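Local structure of monomethylamine methyltransferase MtmB1 (Methanosarcina barkeri, 1NTH) at residues C428-K432 with T433-T437; M141-H144 with M145-L149; M37-K40 with Q41-G44; D28-K31 with I32-A36. The protein catalyses the transfer of the methyl group of monomethylamine to the corrinoid cofactor of the protein MtmC, a step in methanogenesis from methylamine. All coordinates share one frame; numbering follows the deposited sequence.

How the contacts relate
Along the chain the order is contact 4, contact 3, contact 2, contact 1. Contacts 4 and 3 follow one another on the single helix 24-42, their centres about 13 Å apart: the first holds its proline kink, the second its C-terminal end. Contact 2 lies on helix 140-148, and contact 1 is the small hairpin of strands 429-430 and 435-436 that leads into helix 438-454. These two touch, with centres about 10 Å apart, because Val-434 and Tyr-429 pack on Ser-146, so residues nearly 300 positions apart meet. The two pairs flank the TIM barrel on opposite sides of the chain's centre, with contacts 1 and 3 about 52 Å apart between centres.

Contact 1. Residues C428-K432 with T433-T437; sequences CYDVK and TVTPT
Asp-430 and Thr-435 form the hydrogen-bonded pair of a tight antiparallel hairpin. Asp-430 N gives a nearly straight bond to Thr-435 O (2.7 Å, 174°). In return Asp-430 O receives weak bonds from the N-H groups of Thr-433, Val-434 and Thr-435; Val-434 and Thr-435 together oppose Asp-430, a G1 beta bulge. Val-434 takes the positive phi (54°) usual at the first bulge position, where glycine is common; its side chain packs on Ser-146 of helix 140-148. At the open end, Thr-437 N donates to Cys-428 O (3.0 Å). A chi1 of 57° sets Thr-437 OG1 between its own N and carbonyl carbon, near Cys-428 O and in position to cap helix 438-454 at Tyr-440 N.

Hydroxyls are linked on the face that carries Asp-430 and Thr-435. Thr-433 OG1 and Thr-435 OG1 share a hydrogen bond of 2.8 Å, and a water lies 2.6 Å from Thr-435 OG1 and 2.8 Å from Pro-436 O. Pro-436 CB lies over the Tyr-429 ring in a CH-pi contact, 4.1 Å from the centroid, and both residues touch Met-381 of helix 380-393. The chemistry implies a turn held mainly by backbone polarity, with threonine hydroxyls and a tyrosine-proline contact supplementing it.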
loop_
_atom_site.group_PDB
_atom_site.type_symbol
_atom_site.label_atom_id
_atom_site.label_comp_id
_atom_site.label_asym_id
_atom_site.label_seq_id
_atom_site.Cartn_x
_atom_site.Cartn_y
_atom_site.Cartn_z
ATOM N N CYS A 428 21.483 19.171 -30.361
ATOM C CA CYS A 428 22.734 19.011 -29.623
ATOM C C CYS A 428 22.846 17.711 -28.831
ATOM O O CYS A 428 23.776 17.531 -28.043
ATOM C CB CYS A 428 22.973 20.215 -28.709
ATOM S SG CYS A 428 21.689 20.523 -27.490
ATOM N N TYR A 429 21.893 16.811 -29.046
ATOM C CA TYR A 429 21.889 15.502 -28.399
ATOM C C TYR A 429 21.559 14.445 -29.440
ATOM O O TYR A 429 20.909 14.732 -30.447
ATOM C CB TYR A 429 20.808 15.404 -27.313
ATOM C CG TYR A 429 21.263 15.667 -25.897
ATOM C CD1 TYR A 429 21.643 16.945 -25.494
ATOM C CD2 TYR A 429 21.281 14.641 -24.948
ATOM C CE1 TYR A 429 22.026 17.203 -24.183
ATOM C CE2 TYR A 429 21.665 14.887 -23.630
ATOM C CZ TYR A 429 22.034 16.172 -23.256
ATOM O OH TYR A 429 22.396 16.439 -21.956
ATOM N N ASP A 430 22.022 13.226 -29.197
ATOM C CA ASP A 430 21.689 12.098 -30.054
ATOM C C ASP A 430 20.448 11.585 -29.328
ATOM O O ASP A 430 20.553 10.912 -28.304
ATOM C CB ASP A 430 22.823 11.073 -30.071
ATOM C CG ASP A 430 24.060 11.596 -30.785
ATOM O OD1 ASP A 430 23.922 12.117 -31.914
ATOM O OD2 ASP A 430 25.171 11.487 -30.227
ATOM N N VAL A 431 19.276 11.937 -29.847
ATOM C CA VAL A 431 18.004 11.564 -29.230
ATOM C C VAL A 431 17.809 10.084 -28.910
ATOM O O VAL A 431 17.260 9.745 -27.863
ATOM C CB VAL A 431 16.814 12.033 -30.099
ATOM C CG1 VAL A 431 15.499 11.640 -29.443
ATOM C CG2 VAL A 431 16.879 13.541 -30.290
ATOM N N LYS A 432 18.250 9.208 -29.803
ATOM C CA LYS A 432 18.083 7.774 -29.594
ATOM C C LYS A 432 18.744 7.234 -28.330
ATOM O O LYS A 432 18.165 6.401 -27.630
ATOM C CB LYS A 432 18.580 7.012 -30.825
ATOM C CG LYS A 432 17.623 7.107 -32.008
ATOM C CD LYS A 432 18.165 6.444 -33.266
ATOM C CE LYS A 432 19.246 7.287 -33.925
ATOM N NZ LYS A 432 19.636 6.746 -35.260
ATOM N N THR A 433 19.946 7.709 -28.027
ATOM C CA THR A 433 20.665 7.249 -26.844
ATOM C C THR A 433 20.650 8.275 -25.715
ATOM O O THR A 433 21.193 8.035 -24.636
ATOM C CB THR A 433 22.125 6.920 -27.188
ATOM O OG1 THR A 433 22.738 8.066 -27.793
ATOM C CG2 THR A 433 22.187 5.742 -28.153
ATOM N N VAL A 434 20.018 9.415 -25.975
ATOM C CA VAL A 434 19.921 10.496 -24.999
ATOM C C VAL A 434 21.298 10.893 -24.473
ATOM O O VAL A 434 21.528 10.945 -23.267
ATOM C CB VAL A 434 19.011 10.102 -23.808
ATOM C CG1 VAL A 434 18.672 11.338 -22.981
ATOM C CG2 VAL A 434 17.742 9.445 -24.320
ATOM N N THR A 435 22.216 11.170 -25.393
ATOM C CA THR A 435 23.564 11.580 -25.024
ATOM C C THR A 435 23.955 12.838 -25.797
ATOM O O THR A 435 23.595 12.998 -26.964
ATOM C CB THR A 435 24.584 10.464 -25.315
ATOM O OG1 THR A 435 24.458 10.044 -26.677
ATOM C CG2 THR A 435 24.340 9.273 -24.401
ATOM N N PRO A 436 24.691 13.754 -25.149
ATOM C CA PRO A 436 25.107 14.989 -25.819
ATOM C C PRO A 436 26.086 14.744 -26.962
ATOM O O PRO A 436 26.826 13.758 -26.960
ATOM C CB PRO A 436 25.734 15.799 -24.686
ATOM C CG PRO A 436 26.308 14.739 -23.801
ATOM C CD PRO A 436 25.187 13.720 -23.762
ATOM N N THR A 437 26.076 15.644 -27.938
ATOM C CA THR A 437 26.972 15.546 -29.084
ATOM C C THR A 437 28.364 15.988 -28.653
ATOM O O THR A 437 28.525 16.632 -27.616
ATOM C CB THR A 437 26.520 16.463 -30.241
ATOM O OG1 THR A 437 26.439 17.816 -29.774
ATOM C CG2 THR A 437 25.161 16.029 -30.771
HETATM O O HOH W 1 26.290 11.216 -28.118
#

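Contact 2. Residues M141-H144 with M145-L149; sequences MPVH and MSYAL
Val-143 O takes the hydroxyl of Ser-146, with OG at 2.6 Å. A chi1 of 77° sets OG between the backbone N and the carbonyl carbon of Ser-146, and from there it reaches back to the preceding turn. The same OG is bonded to Gly-380 N at the start of helix 380-393, so a small hydroxyl residue suits this buried place: it ties two helices.

Among the backbone bonds, Met-145 N to Met-141 O (2.8 Å) and Ser-146 N to Pro-142 O are of the i to i+4 kind. His-144 O accepts twice, from Ala-148 N at 3.2 Å and, in an i to i+3 bond, from Tyr-147 N at 3.0 Å. Pro-142 sits in the first turn, where a backbone N has no earlier helical carbonyl to bond, so its missing N-H costs nothing.

Other polar contacts involve rings. Tyr-147 turns an edge to the carbonyls of Val-143 and His-144, its CD1 3.2 Å from Val-143 O. His-144 ND1 turns back to Phe-140 O of its own helix, while NE2 reaches Gly-159 N.

Apolar contact joins Val-143 CG1 to Tyr-147 CE1 at 4.2 Å. Met-141 and Met-145 pack on Met-193 of helix 174-193 and reach Leu-186 and Arg-165, respectively, of another subunit. The arrangement is typical of a short buried alpha helix with a serine hydroxyl folded back onto its backbone, here in a TIM-barrel protein.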
loop_
_atom_site.group_PDB
_atom_site.type_symbol
_atom_site.label_atom_id
_atom_site.label_comp_id
_atom_site.label_asym_id
_atom_site.label_seq_id
_atom_site.Cartn_x
_atom_site.Cartn_y
_atom_site.Cartn_z
ATOM N N MET A 141 9.674 12.212 -22.927
ATOM C CA MET A 141 10.437 11.331 -22.051
ATOM C C MET A 141 11.948 11.455 -22.257
ATOM O O MET A 141 12.691 11.610 -21.292
ATOM C CB MET A 141 9.971 9.878 -22.210
ATOM C CG MET A 141 8.638 9.618 -21.512
ATOM S SD MET A 141 8.176 7.876 -21.424
ATOM C CE MET A 141 9.481 7.246 -20.404
ATOM N N PRO A 142 12.423 11.407 -23.515
ATOM C CA PRO A 142 13.866 11.529 -23.753
ATOM C C PRO A 142 14.461 12.799 -23.144
ATOM O O PRO A 142 15.518 12.762 -22.522
ATOM C CB PRO A 142 13.963 11.529 -25.277
ATOM C CG PRO A 142 12.837 10.638 -25.672
ATOM C CD PRO A 142 11.713 11.085 -24.765
ATOM N N VAL A 143 13.786 13.930 -23.332
ATOM C CA VAL A 143 14.283 15.183 -22.784
ATOM C C VAL A 143 14.443 15.106 -21.270
ATOM O O VAL A 143 15.468 15.514 -20.726
ATOM C CB VAL A 143 13.347 16.361 -23.133
ATOM C CG1 VAL A 143 13.721 17.588 -22.317
ATOM C CG2 VAL A 143 13.456 16.677 -24.624
ATOM N N HIS A 144 13.438 14.584 -20.579
ATOM C CA HIS A 144 13.558 14.497 -19.133
ATOM C C HIS A 144 14.590 13.458 -18.727
ATOM O O HIS A 144 15.258 13.605 -17.701
ATOM C CB HIS A 144 12.199 14.216 -18.493
ATOM C CG HIS A 144 11.272 15.390 -18.544
ATOM N ND1 HIS A 144 10.498 15.680 -19.647
ATOM C CD2 HIS A 144 11.053 16.388 -17.656
ATOM C CE1 HIS A 144 9.843 16.809 -19.436
ATOM N NE2 HIS A 144 10.162 17.259 -18.237
ATOM N N MET A 145 14.742 12.418 -19.540
ATOM C CA MET A 145 15.734 11.394 -19.242
ATOM C C MET A 145 17.128 12.010 -19.256
ATOM O O MET A 145 18.016 11.558 -18.537
ATOM C CB MET A 145 15.648 10.240 -20.248
ATOM C CG MET A 145 16.122 8.911 -19.674
ATOM S SD MET A 145 16.112 7.544 -20.852
ATOM C CE MET A 145 14.409 7.556 -21.402
ATOM N N SER A 146 17.327 13.040 -20.075
ATOM C CA SER A 146 18.640 13.668 -20.157
ATOM C C SER A 146 19.059 14.289 -18.827
ATOM O O SER A 146 20.238 14.560 -18.611
ATOM C CB SER A 146 18.687 14.720 -21.277
ATOM O OG SER A 146 18.045 15.930 -20.912
ATOM N N TYR A 147 18.095 14.514 -17.937
ATOM C CA TYR A 147 18.406 15.069 -16.626
ATOM C C TYR A 147 18.580 13.940 -15.620
ATOM O O TYR A 147 19.509 13.962 -14.812
ATOM C CB TYR A 147 17.299 16.008 -16.141
ATOM C CG TYR A 147 17.120 17.222 -17.014
ATOM C CD1 TYR A 147 16.319 17.170 -18.151
ATOM C CD2 TYR A 147 17.761 18.424 -16.708
ATOM C CE1 TYR A 147 16.155 18.286 -18.965
ATOM C CE2 TYR A 147 17.607 19.547 -17.517
ATOM C CZ TYR A 147 16.800 19.471 -18.640
ATOM O OH TYR A 147 16.611 20.582 -19.429
ATOM N N ALA A 148 17.693 12.949 -15.684
ATOM C CA ALA A 148 17.762 11.816 -14.762
ATOM C C ALA A 148 19.055 11.031 -14.947
ATOM O O ALA A 148 19.566 10.445 -13.999
ATOM C CB ALA A 148 16.561 10.897 -14.960
ATOM N N LEU A 149 19.581 11.027 -16.169
ATOM C CA LEU A 149 20.822 10.312 -16.460
ATOM C C LEU A 149 22.054 11.009 -15.881
ATOM O O LEU A 149 23.132 10.419 -15.819
ATOM C CB LEU A 149 20.988 10.139 -17.974
ATOM C CG LEU A 149 20.053 9.116 -18.630
ATOM C CD1 LEU A 149 20.126 9.238 -20.146
ATOM C CD2 LEU A 149 20.435 7.710 -18.176
#

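Contact 3. Residues M37-K40 with Q41-G44; sequences MELK and QKYG
Leu-39 and Tyr-43 come together through like first torsions: in each, CG lies beside the backbone N and anti to the carbonyl carbon (chi1 -63° and -74°). One helical turn apart, the two side chains therefore run side by side in the same direction, and Leu-39 CD2 meets Tyr-43 CE1 at 4.0 Å. The tyrosine ring also turns its edge to Leu-39 O, which lies near the ring plane, 3.4 Å from CD1. A branched leucine suits the buried position, and the tyrosine joins an apolar ring to a hydroxyl that can reach a polar partner.

The backbone beneath is regular. Gln-41 N donates to Met-37 O, Lys-42 N to Glu-38 O (2.9 Å) and Tyr-43 N to Leu-39 O (3.0 Å). The helix then ends at Gly-44 in a Schellman motif, where Gly-44 N bonds to Gln-41 O at 3.0 Å; the positive phi of 55° favours glycine.

The charged side chains find partners other than each other. Lys-42 is extended throughout, and its NZ stays 6.3 Å from Glu-38 OE2, too far for a salt bridge. Glu-38 OE1 pairs instead with Lys-35, one turn earlier, and Lys-42 NZ with Glu-68.

The neighbouring helix is 56-73. Its Glu-68 receives both Lys-42 NZ and Tyr-43 OH, Leu-39 packs on its Met-69, and Tyr-43 rests on Lys-64 and Ala-65, while Lys-61 NZ bonds to Tyr-43 O. Leu-39, Lys-42 and Tyr-43 thus lay the end of helix 24-42 against helix 56-73.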
loop_
_atom_site.group_PDB
_atom_site.type_symbol
_atom_site.label_atom_id
_atom_site.label_comp_id
_atom_site.label_asym_id
_atom_site.label_seq_id
_atom_site.Cartn_x
_atom_site.Cartn_y
_atom_site.Cartn_z
ATOM N N MET A 37 9.905 52.210 -1.618
ATOM C CA MET A 37 10.729 53.414 -1.649
ATOM C C MET A 37 10.929 53.955 -0.234
ATOM O O MET A 37 12.035 54.330 0.153
ATOM C CB MET A 37 10.041 54.471 -2.513
ATOM C CG MET A 37 10.814 55.766 -2.644
ATOM S SD MET A 37 9.949 56.948 -3.691
ATOM C CE MET A 37 10.722 56.632 -5.267
ATOM N N GLU A 38 9.841 53.995 0.525
ATOM C CA GLU A 38 9.859 54.480 1.898
ATOM C C GLU A 38 10.771 53.636 2.787
ATOM O O GLU A 38 11.605 54.161 3.526
ATOM C CB GLU A 38 8.436 54.468 2.465
ATOM C CG GLU A 38 8.345 54.764 3.951
ATOM C CD GLU A 38 6.926 54.659 4.482
ATOM O OE1 GLU A 38 6.051 54.127 3.765
ATOM O OE2 GLU A 38 6.686 55.103 5.626
ATOM N N LEU A 39 10.613 52.320 2.709
ATOM C CA LEU A 39 11.415 51.420 3.525
ATOM C C LEU A 39 12.892 51.425 3.146
ATOM O O LEU A 39 13.761 51.310 4.018
ATOM C CB LEU A 39 10.837 50.007 3.443
ATOM C CG LEU A 39 9.413 49.920 4.001
ATOM C CD1 LEU A 39 8.848 48.523 3.776
ATOM C CD2 LEU A 39 9.418 50.266 5.483
ATOM N N LYS A 40 13.193 51.566 1.859
ATOM C CA LYS A 40 14.587 51.599 1.435
ATOM C C LYS A 40 15.300 52.778 2.091
ATOM O O LYS A 40 16.401 52.638 2.619
ATOM C CB LYS A 40 14.708 51.732 -0.084
ATOM C CG LYS A 40 16.157 51.869 -0.540
ATOM C CD LYS A 40 16.288 52.137 -2.024
ATOM C CE LYS A 40 17.748 52.314 -2.406
ATOM N NZ LYS A 40 17.920 52.581 -3.858
ATOM N N GLN A 41 14.661 53.942 2.065
ATOM C CA GLN A 41 15.262 55.135 2.649
ATOM C C GLN A 41 15.253 55.109 4.176
ATOM O O GLN A 41 16.252 55.445 4.810
ATOM C CB GLN A 41 14.543 56.386 2.129
ATOM C CG GLN A 41 15.146 57.715 2.591
ATOM C CD GLN A 41 16.645 57.820 2.350
ATOM O OE1 GLN A 41 17.179 57.273 1.381
ATOM N NE2 GLN A 41 17.328 58.545 3.228
ATOM N N LYS A 42 14.134 54.705 4.768
ATOM C CA LYS A 42 14.039 54.649 6.221
ATOM C C LYS A 42 15.089 53.738 6.845
ATOM O O LYS A 42 15.631 54.052 7.904
ATOM C CB LYS A 42 12.646 54.155 6.625
ATOM C CG LYS A 42 12.517 53.726 8.082
ATOM C CD LYS A 42 11.173 53.059 8.352
ATOM C CE LYS A 42 11.094 52.528 9.776
ATOM N NZ LYS A 42 9.781 51.889 10.068
ATOM N N TYR A 43 15.389 52.620 6.192
ATOM C CA TYR A 43 16.394 51.699 6.716
ATOM C C TYR A 43 17.767 51.927 6.092
ATOM O O TYR A 43 18.727 51.232 6.419
ATOM C CB TYR A 43 15.957 50.245 6.503
ATOM C CG TYR A 43 14.854 49.809 7.436
ATOM C CD1 TYR A 43 13.521 49.820 7.029
ATOM C CD2 TYR A 43 15.142 49.409 8.739
ATOM C CE1 TYR A 43 12.500 49.442 7.901
ATOM C CE2 TYR A 43 14.132 49.031 9.618
ATOM C CZ TYR A 43 12.815 49.049 9.192
ATOM O OH TYR A 43 11.818 48.668 10.058
ATOM N N GLY A 44 17.854 52.905 5.196
ATOM C CA GLY A 44 19.117 53.215 4.547
ATOM C C GLY A 44 19.765 52.039 3.844
ATOM O O GLY A 44 20.978 51.846 3.929
#

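Contact 4. Residues D28-K31 with I32-A36; sequences DLMK and IPMKA
Met-30 and Met-34 lie side by side on one face of helix 24-42, with Met-34 SD 3.5 Å from Met-30 CG. With a chi1 of 177° the Met-30 chain points away from its N and runs beside Met-34. The flexible, unbranched methionines fit this exposed face, although Met-34 CB and CG press close on Met-30 O, CB at 3.0 Å.

Two backbone bonds join the segments: Met-34 N to Met-30 O (2.9 Å, 154°) and Lys-35 N to Lys-31 O (3.2 Å). Pro-33 lacks an N-H, and its ring wedges against the preceding turn, CD sitting 3.2 Å from Asp-28 O, and CG 3.3 Å from Met-30 O and 3.5 Å from Leu-29 C. The helix widens into a pi-type turn at 28-31 and kinks at the proline.

A salt bridge runs from Asp-28 OD1 to Lys-237 NZ. On the buried side Ile-32 meets Met-69 of helix 56-73 and Leu-236.

The chemistry implies a bend built into the helix: a donor is given up at Pro-33, the wider turn is consistent with making space for its ring, and regular hydrogen bonding resumes at Met-34.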
loop_
_atom_site.group_PDB
_atom_site.type_symbol
_atom_site.label_atom_id
_atom_site.label_comp_id
_atom_site.label_asym_id
_atom_site.label_seq_id
_atom_site.Cartn_x
_atom_site.Cartn_y
_atom_site.Cartn_z
ATOM N N ASP A 28 -0.315 48.498 -7.909
ATOM C CA ASP A 28 0.926 48.442 -8.677
ATOM C C ASP A 28 1.666 49.754 -8.878
ATOM O O ASP A 28 2.894 49.785 -8.858
ATOM C CB ASP A 28 0.679 47.868 -10.072
ATOM C CG ASP A 28 0.001 46.521 -10.045
ATOM O OD1 ASP A 28 0.207 45.767 -9.070
ATOM O OD2 ASP A 28 -0.725 46.216 -11.015
ATOM N N LEU A 29 0.915 50.826 -9.096
ATOM C CA LEU A 29 1.512 52.125 -9.372
ATOM C C LEU A 29 1.597 53.085 -8.194
ATOM O O LEU A 29 2.098 54.204 -8.343
ATOM C CB LEU A 29 0.743 52.791 -10.517
ATOM C CG LEU A 29 0.486 51.903 -11.740
ATOM C CD1 LEU A 29 -0.298 52.690 -12.783
ATOM C CD2 LEU A 29 1.805 51.408 -12.316
ATOM N N MET A 30 1.125 52.658 -7.027
ATOM C CA MET A 30 1.160 53.522 -5.858
ATOM C C MET A 30 1.531 52.837 -4.543
ATOM O O MET A 30 2.609 53.068 -4.008
ATOM C CB MET A 30 -0.187 54.239 -5.705
ATOM C CG MET A 30 -0.292 55.126 -4.474
ATOM S SD MET A 30 -1.835 56.068 -4.423
ATOM C CE MET A 30 -2.988 54.789 -3.891
ATOM N N LYS A 31 0.648 51.988 -4.025
ATOM C CA LYS A 31 0.909 51.335 -2.749
ATOM C C LYS A 31 2.233 50.578 -2.656
ATOM O O LYS A 31 3.016 50.805 -1.731
ATOM C CB LYS A 31 -0.260 50.415 -2.386
ATOM C CG LYS A 31 -1.550 51.184 -2.103
ATOM C CD LYS A 31 -2.688 50.264 -1.705
ATOM C CE LYS A 31 -3.974 51.045 -1.475
ATOM N NZ LYS A 31 -3.833 52.030 -0.370
ATOM N N ILE A 32 2.494 49.694 -3.611
ATOM C CA ILE A 32 3.734 48.923 -3.596
ATOM C C ILE A 32 4.985 49.779 -3.797
ATOM O O ILE A 32 5.887 49.765 -2.962
ATOM C CB ILE A 32 3.698 47.797 -4.658
ATOM C CG1 ILE A 32 2.657 46.747 -4.255
ATOM C CG2 ILE A 32 5.074 47.156 -4.803
ATOM C CD1 ILE A 32 2.945 46.076 -2.927
ATOM N N PRO A 33 5.060 50.541 -4.902
ATOM C CA PRO A 33 6.259 51.362 -5.098
ATOM C C PRO A 33 6.513 52.382 -3.983
ATOM O O PRO A 33 7.661 52.635 -3.626
ATOM C CB PRO A 33 6.022 52.010 -6.465
ATOM C CG PRO A 33 4.527 52.068 -6.565
ATOM C CD PRO A 33 4.114 50.717 -6.017
ATOM N N MET A 34 5.453 52.962 -3.428
ATOM C CA MET A 34 5.619 53.934 -2.351
ATOM C C MET A 34 6.227 53.297 -1.105
ATOM O O MET A 34 7.167 53.832 -0.516
ATOM C CB MET A 34 4.275 54.568 -1.973
ATOM C CG MET A 34 3.837 55.713 -2.873
ATOM S SD MET A 34 2.244 56.375 -2.349
ATOM C CE MET A 34 2.706 57.319 -0.909
ATOM N N LYS A 35 5.694 52.148 -0.701
ATOM C CA LYS A 35 6.204 51.490 0.493
ATOM C C LYS A 35 7.636 50.988 0.332
ATOM O O LYS A 35 8.444 51.100 1.255
ATOM C CB LYS A 35 5.289 50.332 0.895
ATOM C CG LYS A 35 5.650 49.712 2.238
ATOM C CD LYS A 35 5.576 50.730 3.365
ATOM C CE LYS A 35 4.160 51.232 3.569
ATOM N NZ LYS A 35 4.080 52.191 4.701
ATOM N N ALA A 36 7.956 50.437 -0.832
ATOM C CA ALA A 36 9.307 49.931 -1.063
ATOM C C ALA A 36 10.293 51.095 -1.006
ATOM O O ALA A 36 11.367 50.990 -0.416
ATOM C CB ALA A 36 9.386 49.239 -2.413
#